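Local coordinates for protein elongation factor G (Thermus thermophilus, PDB 1WDT) that binds GTP and probably acts as a GTP-hydrolysing translation factor of the elongation factor G family, at residues Arg307-Pro312 with Glu341-Phe346; Asp314-Glu319 with Met360-Gly365. All coordinates share one frame; numbering follows the deposited sequence.

Interaction 1: Arg307-Pro312 with Glu341-Phe346; sequences RGRLKP and EAEAGF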
loop_
_atom_site.group_PDB
_atom_site.type_symbol
_atom_site.label_atom_id
_atom_site.label_comp_id
_atom_site.label_asym_id
_atom_site.label_seq_id
_atom_site.Cartn_x
_atom_site.Cartn_y
_atom_site.Cartn_z
ATOM N N ARG A 307 0.639 23.141 -9.340
ATOM C CA ARG A 307 0.282 24.434 -9.902
ATOM C C ARG A 307 1.241 25.534 -9.479
ATOM O O ARG A 307 1.816 25.494 -8.388
ATOM C CB ARG A 307 -1.136 24.784 -9.449
ATOM C CG ARG A 307 -1.744 26.025 -10.064
ATOM C CD ARG A 307 -3.109 26.256 -9.441
ATOM N NE ARG A 307 -3.007 26.578 -8.020
ATOM C CZ ARG A 307 -3.992 26.424 -7.141
ATOM N NH1 ARG A 307 -5.158 25.940 -7.537
ATOM N NH2 ARG A 307 -3.821 26.776 -5.870
ATOM N N GLY A 308 1.395 26.525 -10.347
ATOM C CA GLY A 308 2.276 27.637 -10.048
ATOM C C GLY A 308 3.650 27.488 -10.660
ATOM O O GLY A 308 3.941 26.515 -11.363
ATOM N N ARG A 309 4.493 28.474 -10.387
ATOM C CA ARG A 309 5.861 28.513 -10.883
ATOM C C ARG A 309 6.787 28.785 -9.707
ATOM O O ARG A 309 6.391 29.420 -8.735
ATOM C CB ARG A 309 6.038 29.636 -11.901
ATOM C CG ARG A 309 5.379 29.419 -13.240
ATOM C CD ARG A 309 5.781 30.542 -14.184
ATOM N NE ARG A 309 5.360 30.298 -15.560
ATOM C CZ ARG A 309 5.632 31.110 -16.577
ATOM N NH1 ARG A 309 6.328 32.222 -16.372
ATOM N NH2 ARG A 309 5.214 30.810 -17.799
ATOM N N LEU A 310 8.023 28.317 -9.805
ATOM C CA LEU A 310 8.999 28.528 -8.746
ATOM C C LEU A 310 10.370 28.839 -9.315
ATOM O O LEU A 310 10.747 28.332 -10.375
ATOM C CB LEU A 310 9.101 27.283 -7.858
ATOM C CG LEU A 310 7.890 26.946 -6.989
ATOM C CD1 LEU A 310 8.081 25.571 -6.369
ATOM C CD2 LEU A 310 7.716 28.019 -5.914
ATOM N N LYS A 311 11.110 29.680 -8.600
ATOM C CA LYS A 311 12.467 30.052 -8.984
ATOM C C LYS A 311 13.351 29.825 -7.767
ATOM O O LYS A 311 12.853 29.744 -6.644
ATOM C CB LYS A 311 12.539 31.527 -9.401
ATOM C CG LYS A 311 11.766 31.865 -10.674
ATOM C CD LYS A 311 12.301 33.127 -11.348
ATOM C CE LYS A 311 12.161 34.362 -10.462
ATOM N NZ LYS A 311 12.741 35.589 -11.092
ATOM N N PRO A 312 14.674 29.707 -7.973
ATOM C CA PRO A 312 15.578 29.493 -6.836
ATOM C C PRO A 312 15.425 30.651 -5.848
ATOM O O PRO A 312 15.352 31.814 -6.252
ATOM C CB PRO A 312 16.960 29.472 -7.490
ATOM C CG PRO A 312 16.675 28.974 -8.883
ATOM C CD PRO A 312 15.423 29.740 -9.242
ATOM N N GLU A 341 14.485 26.962 -12.944
ATOM C CA GLU A 341 13.085 27.303 -12.765
ATOM C C GLU A 341 12.232 26.047 -12.785
ATOM O O GLU A 341 12.656 25.006 -13.288
ATOM C CB GLU A 341 12.648 28.267 -13.876
ATOM C CG GLU A 341 11.209 28.748 -13.783
ATOM C CD GLU A 341 10.882 29.810 -14.823
ATOM O OE1 GLU A 341 11.137 29.570 -16.024
ATOM O OE2 GLU A 341 10.366 30.882 -14.437
ATOM N N ALA A 342 11.033 26.144 -12.220
ATOM C CA ALA A 342 10.119 25.016 -12.190
ATOM C C ALA A 342 8.692 25.490 -12.454
ATOM O O ALA A 342 8.261 26.520 -11.946
ATOM C CB ALA A 342 10.202 24.308 -10.847
ATOM N N GLU A 343 7.968 24.730 -13.262
ATOM C CA GLU A 343 6.589 25.057 -13.588
ATOM C C GLU A 343 5.745 23.867 -13.173
ATOM O O GLU A 343 6.282 22.783 -12.924
ATOM C CB GLU A 343 6.441 25.299 -15.088
ATOM C CG GLU A 343 7.340 26.404 -15.624
ATOM C CD GLU A 343 7.139 26.654 -17.106
ATOM O OE1 GLU A 343 6.001 26.988 -17.501
ATOM O OE2 GLU A 343 8.116 26.521 -17.876
ATOM N N ALA A 344 4.434 24.074 -13.093
ATOM C CA ALA A 344 3.508 23.015 -12.716
ATOM C C ALA A 344 3.781 21.806 -13.611
ATOM O O ALA A 344 4.060 21.958 -14.799
ATOM C CB ALA A 344 2.062 23.492 -12.876
ATOM N N GLY A 345 3.710 20.614 -13.027
ATOM C CA GLY A 345 3.987 19.402 -13.778
ATOM C C GLY A 345 5.341 18.871 -13.344
ATOM O O GLY A 345 5.615 17.672 -13.394
ATOM N N PHE A 346 6.198 19.785 -12.908
ATOM C CA PHE A 346 7.529 19.425 -12.450
ATOM C C PHE A 346 7.497 18.559 -11.190
ATOM O O PHE A 346 6.599 18.674 -10.359
ATOM C CB PHE A 346 8.336 20.687 -12.121
ATOM C CG PHE A 346 9.227 21.154 -13.230
ATOM C CD1 PHE A 346 8.692 21.584 -14.442
ATOM C CD2 PHE A 346 10.611 21.180 -13.056
ATOM C CE1 PHE A 346 9.525 22.039 -15.468
ATOM C CE2 PHE A 346 11.455 21.630 -14.075
ATOM C CZ PHE A 346 10.910 22.061 -15.282
#
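E341, R309 and L310 bury the most surface where 307-312 runs antiparallel to 341-346. L310 and A342 form a hydrogen-bonded antiparallel pair: L310 N donates to A342 O (2.8 Å) and A342 N to L310 O (2.9 Å). Their side chains share one face of the sheet, CB to CB 4.4 Å, and both are buried. E341 lays its aliphatic part alongside the partner backbone; with CG anti to the backbone N (chi1 -178°) the methylene CG comes to 3.5 Å from L310 O, and the extended chain carries OE2 to within 4.1 Å of K311 CG. On the face across from L310, R309 and E343 lie side by side and point the same way. Their long salt bridge, R309 NE to E343 OE1 at 3.9 Å, meets the guanidinium obliquely, the two planes being 72° apart, so it is probably a loose electrostatic pairing. Beyond it the A344 methyl rests on R307 CA at 3.6 Å, within a type II turn from E343 to F346, with G345 at its third position. The short outer strand 309-310 thus pairs antiparallel with 335-343 in the beta-barrel typical of domain 2 in translational GTPases.

Interaction 2: Asp314-Glu319 with Met360-Gly365; sequences DSLQSE and MVLWQG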
loop_
_atom_site.group_PDB
_atom_site.type_symbol
_atom_site.label_atom_id
_atom_site.label_comp_id
_atom_site.label_asym_id
_atom_site.label_seq_id
_atom_site.Cartn_x
_atom_site.Cartn_y
_atom_site.Cartn_z
ATOM N N ASP A 314 12.835 30.974 -3.779
ATOM C CA ASP A 314 11.438 31.031 -3.370
ATOM C C ASP A 314 11.191 30.158 -2.144
ATOM O O ASP A 314 12.035 29.341 -1.770
ATOM C CB ASP A 314 10.526 30.580 -4.514
ATOM C CG ASP A 314 10.446 31.598 -5.631
ATOM O OD1 ASP A 314 9.771 31.323 -6.644
ATOM O OD2 ASP A 314 11.052 32.680 -5.492
ATOM N N SER A 315 10.030 30.349 -1.522
ATOM C CA SER A 315 9.637 29.589 -0.345
ATOM C C SER A 315 8.190 29.145 -0.470
ATOM O O SER A 315 7.417 29.725 -1.223
ATOM C CB SER A 315 9.775 30.438 0.925
ATOM O OG SER A 315 11.128 30.691 1.232
ATOM N N LEU A 316 7.839 28.106 0.276
ATOM C CA LEU A 316 6.483 27.586 0.297
ATOM C C LEU A 316 6.102 27.400 1.757
ATOM O O LEU A 316 6.956 27.123 2.597
ATOM C CB LEU A 316 6.410 26.232 -0.418
ATOM C CG LEU A 316 6.565 26.192 -1.939
ATOM C CD1 LEU A 316 6.784 24.761 -2.376
ATOM C CD2 LEU A 316 5.323 26.765 -2.609
ATOM N N GLN A 317 4.823 27.573 2.059
ATOM C CA GLN A 317 4.326 27.374 3.409
ATOM C C GLN A 317 3.986 25.894 3.553
ATOM O O GLN A 317 3.654 25.228 2.571
ATOM C CB GLN A 317 3.057 28.196 3.632
ATOM C CG GLN A 317 3.285 29.528 4.322
ATOM C CD GLN A 317 3.847 29.354 5.722
ATOM O OE1 GLN A 317 3.320 28.576 6.521
ATOM N NE2 GLN A 317 4.915 30.082 6.027
ATOM N N SER A 318 4.076 25.382 4.772
ATOM C CA SER A 318 3.748 23.990 5.037
ATOM C C SER A 318 3.360 23.908 6.497
ATOM O O SER A 318 3.591 24.851 7.255
ATOM C CB SER A 318 4.951 23.083 4.786
ATOM O OG SER A 318 5.899 23.224 5.821
ATOM N N GLU A 319 2.769 22.783 6.893
ATOM C CA GLU A 319 2.366 22.598 8.281
ATOM C C GLU A 319 3.577 22.698 9.211
ATOM O O GLU A 319 3.432 22.995 10.396
ATOM C CB GLU A 319 1.690 21.234 8.467
ATOM C CG GLU A 319 0.302 21.113 7.847
ATOM C CD GLU A 319 -0.654 22.182 8.349
ATOM O OE1 GLU A 319 -0.471 22.641 9.496
ATOM O OE2 GLU A 319 -1.591 22.551 7.603
ATOM N N MET A 360 2.654 15.689 3.162
ATOM C CA MET A 360 2.603 17.110 3.478
ATOM C C MET A 360 2.293 17.946 2.252
ATOM O O MET A 360 2.856 17.733 1.182
ATOM C CB MET A 360 3.923 17.571 4.107
ATOM C CG MET A 360 4.036 17.231 5.590
ATOM S SD MET A 360 5.617 17.731 6.325
ATOM C CE MET A 360 5.560 19.501 6.093
ATOM N N VAL A 361 1.372 18.887 2.412
ATOM C CA VAL A 361 0.978 19.772 1.327
ATOM C C VAL A 361 1.789 21.062 1.492
ATOM O O VAL A 361 2.054 21.483 2.619
ATOM C CB VAL A 361 -0.531 20.090 1.416
ATOM C CG1 VAL A 361 -0.948 20.990 0.264
ATOM C CG2 VAL A 361 -1.337 18.782 1.414
ATOM N N LEU A 362 2.196 21.664 0.374
ATOM C CA LEU A 362 2.974 22.919 0.370
ATOM C C LEU A 362 2.206 23.939 -0.474
ATOM O O LEU A 362 1.577 23.578 -1.464
ATOM C CB LEU A 362 4.364 22.715 -0.257
ATOM C CG LEU A 362 5.478 21.871 0.386
ATOM C CD1 LEU A 362 6.032 22.585 1.586
ATOM C CD2 LEU A 362 4.956 20.508 0.771
ATOM N N TRP A 363 2.279 25.214 -0.121
ATOM C CA TRP A 363 1.526 26.194 -0.887
ATOM C C TRP A 363 1.968 27.629 -0.648
ATOM O O TRP A 363 2.800 27.906 0.213
ATOM C CB TRP A 363 0.046 26.082 -0.495
ATOM C CG TRP A 363 -0.206 26.559 0.913
ATOM C CD1 TRP A 363 -0.436 27.845 1.310
ATOM C CD2 TRP A 363 -0.132 25.779 2.121
ATOM N NE1 TRP A 363 -0.501 27.919 2.681
ATOM C CE2 TRP A 363 -0.317 26.669 3.206
ATOM C CE3 TRP A 363 0.076 24.415 2.392
ATOM C CZ2 TRP A 363 -0.298 26.242 4.543
ATOM C CZ3 TRP A 363 0.095 23.990 3.723
ATOM C CH2 TRP A 363 -0.090 24.904 4.781
ATOM N N GLN A 364 1.389 28.531 -1.432
ATOM C CA GLN A 364 1.599 29.967 -1.284
ATOM C C GLN A 364 0.174 30.509 -1.317
ATOM O O GLN A 364 -0.683 29.952 -2.007
ATOM C CB GLN A 364 2.407 30.559 -2.441
ATOM C CG GLN A 364 3.906 30.354 -2.330
ATOM C CD GLN A 364 4.665 31.128 -3.377
ATOM O OE1 GLN A 364 5.888 31.045 -3.461
ATOM N NE2 GLN A 364 3.943 31.895 -4.185
ATOM N N GLY A 365 -0.094 31.570 -0.566
ATOM C CA GLY A 365 -1.437 32.122 -0.554
ATOM C C GLY A 365 -2.355 31.384 0.403
ATOM O O GLY A 365 -1.917 30.914 1.454
HETATM O O HOH W 1 2.359 20.689 4.990
#
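Q317 and W363 form a hydrogen-bonded antiparallel pair between strands 314-318 and 361-363, whose axes come within 4.6 Å at 131°. Q317 N donates to W363 O (2.8 Å), and W363 N returns a bond to Q317 O. The indole of W363 then lies back over the partner strand. Its CG sits between the backbone N and the carbonyl carbon (chi1 69°), which turns the ring across 317-319: Q317 CB stands over the five-membered ring in a CH-pi contact, 3.9 Å from its centroid, while Q317 O lies above the same system nearer the rim. The six-membered ring reaches S318, CZ3 lying 3.9 Å from S318 CA, and P368 also touches the indole. Losing the indole to an alanine here is likely to leave Q317 CB and S318 CA without their aromatic cover and open a gap beside P368.

L362 projects to the other face of the pair. Its CB meets L316 CD1 at 3.8 Å, the two leucines crossing at about a right angle, and its CD1 presses tightly on S318 CB. M360 bends at chi3 to bring CE to 3.7 Å from S318 OG, a hydroxyl whose stronger polar partner is G321 O. Beyond the Q317-W363 pair, a water accepts from E319 N (2.9 Å) and donates to V361 O at an unusually short 2.5 Å. The carboxylate of E319 approaches the indole obliquely and is paired with K367. Backbone bonds thus fix the register, the indole lies over Q317 on one face, and L316, L362 and M360 add aliphatic contacts.

Overall arrangement
Interactions 1 and 2 both belong to domain 2 of elongation factor G, with centres about 13 Å apart, and to the same eight-stranded antiparallel sheet. Along the chain their segments alternate: 307-312, 314-319, 341-346, 360-365. Strands 309-310 and 314-318 are consecutive, and between them in the sheet run 335-343 and 323-332, so each contact is a different strand pairing of one sheet. The two meet directly where L310 CD2 packs 4.3 Å from L316 CD2, and K311 N bonds D314 OD1 across the bend. Interaction 1 also reaches the GTP-binding domain through I9, T11 and F77, whereas interaction 2 joins 314-318 to 361-363, which pairs on its other side with 285-294.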